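Local coordinates for protein triosephosphate isomerase (Trichomonas vaginalis, PDB 4O4V) that probably catalyses the interconversion of D-glyceraldehyde 3-phosphate and dihydroxyacetone phosphate in glycolysis and gluconeogenesis, working as a homodimer, at residues A[97-102]-A[127-132]; A[131-136]-A[179-184]; A[187-192]-A[205-210]. All coordinates share one frame; numbering follows the deposited sequence.

Contact 1 (A[97-102]-A[127-132])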
loop_
_atom_site.group_PDB
_atom_site.type_symbol
_atom_site.label_atom_id
_atom_site.label_comp_id
_atom_site.label_asym_id
_atom_site.label_seq_id
_atom_site.Cartn_x
_atom_site.Cartn_y
_atom_site.Cartn_z
ATOM N N ARG A 97 -9.761 5.591 -0.468
ATOM C CA ARG A 97 -8.920 5.295 -1.610
ATOM C C ARG A 97 -9.391 5.961 -2.901
ATOM O O ARG A 97 -8.571 6.407 -3.709
ATOM C CB ARG A 97 -8.719 3.804 -1.796
ATOM C CG ARG A 97 -8.110 3.155 -0.564
ATOM C CD ARG A 97 -7.321 1.899 -0.873
ATOM N NE ARG A 97 -6.159 2.151 -1.728
ATOM C CZ ARG A 97 -5.001 2.644 -1.305
ATOM N NH1 ARG A 97 -4.804 2.899 -0.027
ATOM N NH2 ARG A 97 -4.024 2.858 -2.178
ATOM N N ARG A 98 -10.699 6.063 -3.094
ATOM C CA ARG A 98 -11.243 6.767 -4.254
ATOM C C ARG A 98 -10.881 8.234 -4.161
ATOM O O ARG A 98 -10.563 8.874 -5.167
ATOM C CB ARG A 98 -12.760 6.589 -4.324
ATOM C CG ARG A 98 -13.200 5.180 -4.650
ATOM C CD ARG A 98 -14.724 5.101 -4.678
ATOM N NE ARG A 98 -15.313 3.803 -4.981
ATOM C CZ ARG A 98 -15.810 3.439 -6.151
ATOM N NH1 ARG A 98 -15.637 4.185 -7.234
ATOM N NH2 ARG A 98 -16.481 2.309 -6.236
ATOM N N ASP A 99 -10.979 8.806 -2.974
ATOM C CA ASP A 99 -10.969 10.241 -2.851
ATOM C C ASP A 99 -9.603 10.796 -2.524
ATOM O O ASP A 99 -9.312 11.898 -3.024
ATOM C CB ASP A 99 -12.054 10.689 -1.829
ATOM C CG ASP A 99 -13.519 10.328 -2.269
ATOM O OD1 ASP A 99 -13.778 9.923 -3.437
ATOM O OD2 ASP A 99 -14.445 10.473 -1.431
ATOM N N ILE A 100 -8.793 10.138 -1.679
ATOM C CA ILE A 100 -7.452 10.592 -1.309
ATOM C C ILE A 100 -6.389 10.002 -2.233
ATOM O O ILE A 100 -5.491 10.713 -2.723
ATOM C CB ILE A 100 -7.099 10.227 0.170
ATOM C CG1 ILE A 100 -8.132 10.827 1.129
ATOM C CG2 ILE A 100 -5.689 10.693 0.496
ATOM C CD1 ILE A 100 -7.978 10.390 2.587
ATOM N N LEU A 101 -6.484 8.695 -2.496
ATOM C CA LEU A 101 -5.545 8.032 -3.396
ATOM C C LEU A 101 -6.016 8.033 -4.875
ATOM O O LEU A 101 -5.345 7.483 -5.751
ATOM C CB LEU A 101 -5.167 6.634 -2.879
ATOM C CG LEU A 101 -4.280 6.513 -1.611
ATOM C CD1 LEU A 101 -3.057 7.463 -1.661
ATOM C CD2 LEU A 101 -5.054 6.726 -0.330
ATOM N N LYS A 102 -7.142 8.668 -5.168
ATOM C CA LYS A 102 -7.604 8.902 -6.550
ATOM C C LYS A 102 -7.828 7.623 -7.342
ATOM O O LYS A 102 -7.609 7.592 -8.554
ATOM C CB LYS A 102 -6.645 9.809 -7.336
ATOM N N GLY A 127 -20.723 4.858 -2.993
ATOM C CA GLY A 127 -21.446 5.885 -2.252
ATOM C C GLY A 127 -21.239 7.259 -2.845
ATOM O O GLY A 127 -20.193 7.550 -3.420
ATOM N N GLU A 128 -22.265 8.111 -2.687
ATOM C CA GLU A 128 -22.256 9.450 -3.266
ATOM C C GLU A 128 -21.823 10.534 -2.292
ATOM O O GLU A 128 -21.923 10.406 -1.076
ATOM C CB GLU A 128 -23.628 9.788 -3.857
ATOM C CG GLU A 128 -24.637 10.404 -2.916
ATOM C CD GLU A 128 -25.288 9.485 -1.912
ATOM O OE1 GLU A 128 -24.861 8.295 -1.760
ATOM O OE2 GLU A 128 -26.246 9.937 -1.248
ATOM N N HIS A 129 -21.362 11.627 -2.879
ATOM C CA HIS A 129 -20.914 12.820 -2.167
ATOM C C HIS A 129 -22.060 13.804 -1.992
ATOM O O HIS A 129 -23.169 13.640 -2.514
ATOM C CB HIS A 129 -19.792 13.496 -2.939
ATOM C CG HIS A 129 -18.577 12.639 -3.072
ATOM N ND1 HIS A 129 -18.476 11.592 -3.957
ATOM C CD2 HIS A 129 -17.405 12.672 -2.402
ATOM C CE1 HIS A 129 -17.298 11.002 -3.811
ATOM N NE2 HIS A 129 -16.625 11.648 -2.886
ATOM N N LEU A 130 -21.777 14.858 -1.236
ATOM C CA LEU A 130 -22.791 15.814 -0.863
ATOM C C LEU A 130 -23.497 16.469 -2.033
ATOM O O LEU A 130 -24.723 16.620 -1.979
ATOM C CB LEU A 130 -22.195 16.869 0.068
ATOM C CG LEU A 130 -23.181 17.903 0.615
ATOM C CD1 LEU A 130 -24.234 17.243 1.389
ATOM C CD2 LEU A 130 -22.416 18.920 1.477
ATOM N N SER A 131 -22.784 16.858 -3.089
ATOM C CA SER A 131 -23.447 17.516 -4.200
ATOM C C SER A 131 -24.534 16.639 -4.799
ATOM O O SER A 131 -25.623 17.101 -5.067
ATOM C CB SER A 131 -22.453 17.896 -5.321
ATOM O OG SER A 131 -21.567 18.894 -4.895
ATOM N N GLU A 132 -24.221 15.371 -5.036
ATOM C CA GLU A 132 -25.184 14.485 -5.662
ATOM C C GLU A 132 -26.359 14.198 -4.724
ATOM O O GLU A 132 -27.484 14.110 -5.170
ATOM C CB GLU A 132 -24.510 13.189 -6.097
ATOM C CG GLU A 132 -23.719 13.359 -7.399
ATOM C CD GLU A 132 -22.640 14.410 -7.298
ATOM O OE1 GLU A 132 -21.726 14.220 -6.469
ATOM O OE2 GLU A 132 -22.704 15.444 -8.033
#
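Asp99 and His129 reach for each other from opposite directions across the rim of a TIM barrel, joining the connections that follow the parallel strands 89-92 and 121-126. The backbones stay well apart, with 10.3 Å between Asp99 CA and His129 CA, and the two side chains alone close the distance. Asp99 sits near the end of the short helix 95-99; His129 occupies the N-cap position of helix 130-134. In each the first torsion is close to -63°, which places CG beside the backbone N and anti to the carbonyl carbon, and points the polar group at the other segment.

The carboxylate meets the imidazole at its edge, the two planes being turned 43° from one another. The carboxylate next to NE2 would probably favour a protonated, positively charged imidazole. Ile168, in the loop after strand 161-165, touches both side chains. Beneath this surface pair, Arg98 bonds to the backbone carbonyls of Gly93 and Cys125 and forms a salt bridge with Asp105, while Glu128 accepts from Tyr165 OH. On the far flank Arg97 pairs with Glu76 of the second subunit, linking this rim to the dimer interface. The bond between the segments runs from His129 NE2 to Asp99 OD2, 2.9 Å long with an N-H...O angle of 152°, and arrives from above the carboxylate plane.

Contact 2 (A[131-136]-A[179-184]); sequences SEREAG and TQDAQE. With NA (sodium ion), chain C.
Arg133 and Asp181 face each other from two separate helices whose nearest alpha carbons, Arg133 CA and Asp181 CA, are 10.8 Å apart. Arg133 covers the longer part of that distance. Its CG lies anti to the backbone N (chi1 167°), and bends at the next two torsions bring the guanidinium round toward helix 179-197. There Arg133 NH1 comes to 3.7 Å from Asp181 OD1, a long salt bridge whose flat groups are turned steeply, 74° apart. A water strengthens the link: lying in the guanidinium plane at its edge, it accepts from Arg133 NH2 at 3.0 Å and donates to the backbone O of Asp181, also at 3.0 Å.

In the TIM barrel these helices follow strands 121-126 and 161-165, so the pair ties neighbouring beta-alpha units together at the surface. The stronger partners of both charges lie elsewhere. Arg133 NE forms a salt bridge with Glu128, and Asp181 OD2 accepts from the backbone N of Ser178, just before its own helix. Arg133 also packs on Trp169, in the connection that forms the mobile lid in this family.

Past Arg133 the chain leaves its helix through a Schellman motif, with Gly136 at positive phi and its N bonded to Arg133 O at 3.1 Å. The turn presents the carbonyl of Gly136 to a sodium ion: Gly136 O binds the metal at 2.3 Å, and three waters take up further positions around it.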
loop_
_atom_site.group_PDB
_atom_site.type_symbol
_atom_site.label_atom_id
_atom_site.label_comp_id
_atom_site.label_asym_id
_atom_site.label_seq_id
_atom_site.Cartn_x
_atom_site.Cartn_y
_atom_site.Cartn_z
ATOM N N SER A 131 -22.784 16.858 -3.089
ATOM C CA SER A 131 -23.447 17.516 -4.200
ATOM C C SER A 131 -24.534 16.639 -4.799
ATOM O O SER A 131 -25.623 17.101 -5.067
ATOM C CB SER A 131 -22.453 17.896 -5.321
ATOM O OG SER A 131 -21.567 18.894 -4.895
ATOM N N GLU A 132 -24.221 15.371 -5.036
ATOM C CA GLU A 132 -25.184 14.485 -5.662
ATOM C C GLU A 132 -26.359 14.198 -4.724
ATOM O O GLU A 132 -27.484 14.110 -5.170
ATOM C CB GLU A 132 -24.510 13.189 -6.097
ATOM C CG GLU A 132 -23.719 13.359 -7.399
ATOM C CD GLU A 132 -22.640 14.410 -7.298
ATOM O OE1 GLU A 132 -21.726 14.220 -6.469
ATOM O OE2 GLU A 132 -22.704 15.444 -8.033
ATOM N N ARG A 133 -26.081 14.081 -3.438
ATOM C CA ARG A 133 -27.154 13.928 -2.450
ATOM C C ARG A 133 -28.081 15.150 -2.488
ATOM O O ARG A 133 -29.307 14.994 -2.590
ATOM C CB ARG A 133 -26.496 13.708 -1.080
ATOM C CG ARG A 133 -27.382 13.833 0.160
ATOM C CD ARG A 133 -28.541 12.885 0.152
ATOM N NE ARG A 133 -28.148 11.480 0.037
ATOM C CZ ARG A 133 -28.880 10.443 0.481
ATOM N NH1 ARG A 133 -30.021 10.637 1.133
ATOM N NH2 ARG A 133 -28.474 9.225 0.266
ATOM N N GLU A 134 -27.517 16.346 -2.451
ATOM C CA GLU A 134 -28.344 17.541 -2.438
ATOM C C GLU A 134 -29.124 17.745 -3.735
ATOM O O GLU A 134 -30.241 18.284 -3.728
ATOM C CB GLU A 134 -27.475 18.766 -2.167
ATOM C CG GLU A 134 -26.943 18.821 -0.755
ATOM C CD GLU A 134 -26.114 20.043 -0.455
ATOM O OE1 GLU A 134 -25.665 20.709 -1.402
ATOM O OE2 GLU A 134 -25.908 20.306 0.752
ATOM N N ALA A 135 -28.554 17.298 -4.852
ATOM C CA ALA A 135 -29.198 17.417 -6.151
ATOM C C ALA A 135 -30.298 16.390 -6.323
ATOM O O ALA A 135 -31.009 16.436 -7.304
ATOM C CB ALA A 135 -28.160 17.274 -7.270
ATOM N N GLY A 136 -30.448 15.451 -5.407
ATOM C CA GLY A 136 -31.443 14.404 -5.587
ATOM C C GLY A 136 -31.011 13.359 -6.587
ATOM O O GLY A 136 -31.881 12.710 -7.217
ATOM N N THR A 179 -31.352 6.434 9.872
ATOM C CA THR A 179 -31.574 5.016 9.678
ATOM C C THR A 179 -32.317 4.805 8.366
ATOM O O THR A 179 -31.985 3.896 7.588
ATOM C CB THR A 179 -32.320 4.426 10.876
ATOM O OG1 THR A 179 -31.497 4.582 12.041
ATOM C CG2 THR A 179 -32.622 2.945 10.668
ATOM N N GLN A 180 -33.305 5.645 8.093
ATOM C CA GLN A 180 -34.052 5.559 6.850
ATOM C C GLN A 180 -33.172 5.782 5.622
ATOM O O GLN A 180 -33.364 5.110 4.596
ATOM C CB GLN A 180 -35.204 6.562 6.875
ATOM N N ASP A 181 -32.193 6.675 5.704
ATOM C CA ASP A 181 -31.283 6.887 4.590
ATOM C C ASP A 181 -30.516 5.603 4.289
ATOM O O ASP A 181 -30.276 5.285 3.116
ATOM C CB ASP A 181 -30.256 8.000 4.895
ATOM C CG ASP A 181 -30.851 9.368 5.003
ATOM O OD1 ASP A 181 -31.795 9.712 4.272
ATOM O OD2 ASP A 181 -30.330 10.172 5.846
ATOM N N ALA A 182 -30.075 4.894 5.320
ATOM C CA ALA A 182 -29.338 3.652 5.152
ATOM C C ALA A 182 -30.189 2.603 4.432
ATOM O O ALA A 182 -29.769 1.968 3.464
ATOM C CB ALA A 182 -28.873 3.121 6.500
ATOM N N GLN A 183 -31.403 2.405 4.928
ATOM C CA GLN A 183 -32.312 1.435 4.330
ATOM C C GLN A 183 -32.589 1.792 2.883
ATOM O O GLN A 183 -32.553 0.940 2.004
ATOM C CB GLN A 183 -33.618 1.396 5.124
ATOM C CG GLN A 183 -34.806 0.776 4.404
ATOM C CD GLN A 183 -34.557 -0.636 3.953
ATOM O OE1 GLN A 183 -33.812 -1.409 4.570
ATOM N NE2 GLN A 183 -35.216 -1.001 2.851
ATOM N N GLU A 184 -32.873 3.060 2.622
ATOM C CA GLU A 184 -33.227 3.459 1.273
ATOM C C GLU A 184 -32.113 3.193 0.278
ATOM O O GLU A 184 -32.368 2.717 -0.823
ATOM C CB GLU A 184 -33.584 4.951 1.218
HETATM NA NA NA C . -33.953 12.216 -8.027
HETATM O O HOH W 1 -30.777 7.671 1.364
HETATM O O HOH W 2 -33.630 11.983 -10.564
HETATM O O HOH W 3 -32.603 10.178 -7.887
HETATM O O HOH W 4 -33.882 14.185 -8.684
#

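Contact 3 (A[187-192]-A[205-210])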
loop_
_atom_site.group_PDB
_atom_site.type_symbol
_atom_site.label_atom_id
_atom_site.label_comp_id
_atom_site.label_asym_id
_atom_site.label_seq_id
_atom_site.Cartn_x
_atom_site.Cartn_y
_atom_site.Cartn_z
ATOM N N LYS A 187 -31.570 -0.575 -0.348
ATOM C CA LYS A 187 -32.630 -1.025 -1.250
ATOM C C LYS A 187 -32.379 -0.574 -2.699
ATOM O O LYS A 187 -32.583 -1.340 -3.643
ATOM C CB LYS A 187 -33.978 -0.501 -0.753
ATOM C CG LYS A 187 -35.169 -0.860 -1.651
ATOM C CD LYS A 187 -35.314 -2.321 -1.991
ATOM C CE LYS A 187 -36.702 -2.601 -2.618
ATOM N NZ LYS A 187 -36.751 -3.980 -3.184
ATOM N N VAL A 188 -31.907 0.657 -2.887
ATOM C CA VAL A 188 -31.561 1.110 -4.225
ATOM C C VAL A 188 -30.538 0.160 -4.866
ATOM O O VAL A 188 -30.677 -0.237 -6.023
ATOM C CB VAL A 188 -30.997 2.556 -4.162
ATOM C CG1 VAL A 188 -30.163 2.885 -5.407
ATOM C CG2 VAL A 188 -32.125 3.589 -3.986
ATOM N N ILE A 189 -29.501 -0.210 -4.114
ATOM C CA ILE A 189 -28.491 -1.103 -4.659
ATOM C C ILE A 189 -29.078 -2.486 -5.000
ATOM O O ILE A 189 -28.793 -3.045 -6.044
ATOM C CB ILE A 189 -27.302 -1.210 -3.679
ATOM C CG1 ILE A 189 -26.581 0.143 -3.559
ATOM C CG2 ILE A 189 -26.339 -2.295 -4.141
ATOM C CD1 ILE A 189 -25.669 0.261 -2.390
ATOM N N ARG A 190 -29.887 -3.016 -4.094
ATOM C CA ARG A 190 -30.488 -4.323 -4.354
ATOM C C ARG A 190 -31.343 -4.291 -5.607
ATOM O O ARG A 190 -31.309 -5.241 -6.401
ATOM C CB ARG A 190 -31.302 -4.817 -3.162
ATOM C CG ARG A 190 -31.554 -6.328 -3.203
ATOM C CD ARG A 190 -32.229 -6.913 -1.982
ATOM N NE ARG A 190 -31.536 -6.526 -0.752
ATOM C CZ ARG A 190 -30.374 -7.021 -0.324
ATOM N NH1 ARG A 190 -29.750 -7.969 -0.936
ATOM N NH2 ARG A 190 -29.825 -6.496 0.785
ATOM N N ASP A 191 -32.080 -3.208 -5.806
ATOM C CA ASP A 191 -32.913 -3.102 -7.002
ATOM C C ASP A 191 -32.097 -2.943 -8.279
ATOM O O ASP A 191 -32.496 -3.448 -9.338
ATOM C CB ASP A 191 -33.917 -1.977 -6.848
ATOM C CG ASP A 191 -35.037 -2.318 -5.882
ATOM O OD1 ASP A 191 -35.239 -3.517 -5.553
ATOM O OD2 ASP A 191 -35.728 -1.358 -5.468
ATOM N N ILE A 192 -30.965 -2.263 -8.215
ATOM C CA ILE A 192 -30.075 -2.203 -9.370
ATOM C C ILE A 192 -29.589 -3.621 -9.721
ATOM O O ILE A 192 -29.590 -4.031 -10.886
ATOM C CB ILE A 192 -28.880 -1.282 -9.090
ATOM C CG1 ILE A 192 -29.321 0.183 -8.981
ATOM C CG2 ILE A 192 -27.811 -1.448 -10.171
ATOM C CD1 ILE A 192 -28.374 1.058 -8.184
ATOM N N VAL A 205 -26.874 -11.449 -2.452
ATOM C CA VAL A 205 -25.745 -10.541 -2.148
ATOM C C VAL A 205 -26.015 -9.742 -0.879
ATOM O O VAL A 205 -27.047 -9.069 -0.741
ATOM C CB VAL A 205 -25.469 -9.607 -3.356
ATOM C CG1 VAL A 205 -24.422 -8.541 -3.031
ATOM C CG2 VAL A 205 -24.985 -10.419 -4.526
ATOM N N ARG A 206 -25.059 -9.797 0.048
ATOM C CA ARG A 206 -25.121 -8.947 1.225
ATOM C C ARG A 206 -24.717 -7.527 0.848
ATOM O O ARG A 206 -23.679 -7.280 0.217
ATOM C CB ARG A 206 -24.219 -9.464 2.349
ATOM C CG ARG A 206 -24.790 -10.613 3.175
ATOM C CD ARG A 206 -24.697 -11.969 2.520
ATOM N NE ARG A 206 -23.317 -12.389 2.229
ATOM C CZ ARG A 206 -22.481 -12.920 3.117
ATOM N NH1 ARG A 206 -22.855 -13.137 4.378
ATOM N NH2 ARG A 206 -21.273 -13.308 2.725
ATOM N N ILE A 207 -25.568 -6.609 1.290
ATOM C CA ILE A 207 -25.377 -5.172 1.125
ATOM C C ILE A 207 -25.248 -4.564 2.513
ATOM O O ILE A 207 -26.134 -4.703 3.361
ATOM C CB ILE A 207 -26.503 -4.522 0.317
ATOM C CG1 ILE A 207 -26.643 -5.225 -1.041
ATOM C CG2 ILE A 207 -26.216 -3.015 0.129
ATOM C CD1 ILE A 207 -27.874 -4.809 -1.824
ATOM N N LEU A 208 -24.117 -3.920 2.769
ATOM C CA LEU A 208 -23.763 -3.410 4.081
ATOM C C LEU A 208 -23.926 -1.918 4.150
ATOM O O LEU A 208 -23.746 -1.199 3.167
ATOM C CB LEU A 208 -22.291 -3.686 4.418
ATOM C CG LEU A 208 -21.748 -5.066 4.074
ATOM C CD1 LEU A 208 -20.278 -5.131 4.471
ATOM C CD2 LEU A 208 -22.571 -6.161 4.745
ATOM N N TYR A 209 -24.237 -1.416 5.332
ATOM C CA TYR A 209 -24.147 0.016 5.626
ATOM C C TYR A 209 -22.772 0.333 6.174
ATOM O O TYR A 209 -22.293 -0.288 7.127
ATOM C CB TYR A 209 -25.228 0.419 6.618
ATOM C CG TYR A 209 -25.185 1.895 6.941
ATOM C CD1 TYR A 209 -25.438 2.860 5.971
ATOM C CD2 TYR A 209 -24.832 2.330 8.200
ATOM C CE1 TYR A 209 -25.411 4.221 6.269
ATOM C CE2 TYR A 209 -24.785 3.707 8.516
ATOM C CZ TYR A 209 -25.078 4.635 7.528
ATOM O OH TYR A 209 -25.048 5.982 7.792
ATOM N N GLY A 210 -22.108 1.271 5.501
ATOM C CA GLY A 210 -20.747 1.679 5.797
ATOM C C GLY A 210 -20.616 3.109 6.249
ATOM O O GLY A 210 -19.518 3.684 6.166
#
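Ile207 CD1 lodges against Arg190 and Ile189, pushing from strand 207-209 into the inner side of helix 179-197. It touches the helix backbone itself, 3.5 Å from Arg190 N, and lies 3.7 Å from Ile189 CG2. The same methyl covers one face of the Arg190 guanidinium, displaced toward its rim, with Ile207 CD1 to Arg190 CZ at 3.7 Å. Ile207 carries CG1 beside its backbone N (chi1 -56°) and continues extended, which turns the methyl into the angle between the isoleucine and the arginine on the helix.

Arg190 starts off across the helix surface and then bends at chi3, so its end swings in over Ile207. Arg190 NH1 gives a bond to Val205 O, 2.9 Å long, that meets the carbonyl almost end-on, with a C=O...N angle of 165°. The carbonyl lies in the guanidinium plane, at its edge. NH1 also bonds to Ala202 O at the end of helix 199-204.

Further out, two aspartates fix the rotation of the group: Asp226 pairs with Arg190 NE and Asp228 with Arg190 NH2. Asp228 OD2 also accepts from the backbone N of Ile207, so one carboxylate positions both arginine and strand. Ile189 meanwhile leans on Ile163 and Tyr165 of strand 161-165 and on Val142 of helix 138-149. The arrangement belongs to the beta-alpha-beta crossover of the barrel, in which helix 179-197 covers the strands 161-165 and 207-209 on either side of it in sequence.

With acceptors at NE, NH1 and NH2, the buried guanidinium probably has its charge largely compensated by the two carboxylates, while its N-H groups point outward in the plane, leaving a face that the Ile207 methyl can pack against.

Overall arrangement
Contacts 1 and 2 are consecutive along the chain, sharing Ser131 and Glu132 of helix 130-134; their centres lie 15 Å apart, and Glu128 OE2 bonds to Arg133 NE at 2.8 Å. Helix 179-197 then carries the line from contact 2 to contact 3, where Ala182 CB packs 3.5 Å from Tyr209 CD1 and the centres are 13 Å apart. Contacts 1 and 3 do not touch, their nearest atoms being about 7 Å apart. The chain between strand 161-165 and helix 179-197, the lid-forming connection in this family, meets both surface contacts through Ile168 and Trp169, whereas contact 3 holds the helix that follows it against the barrel wall.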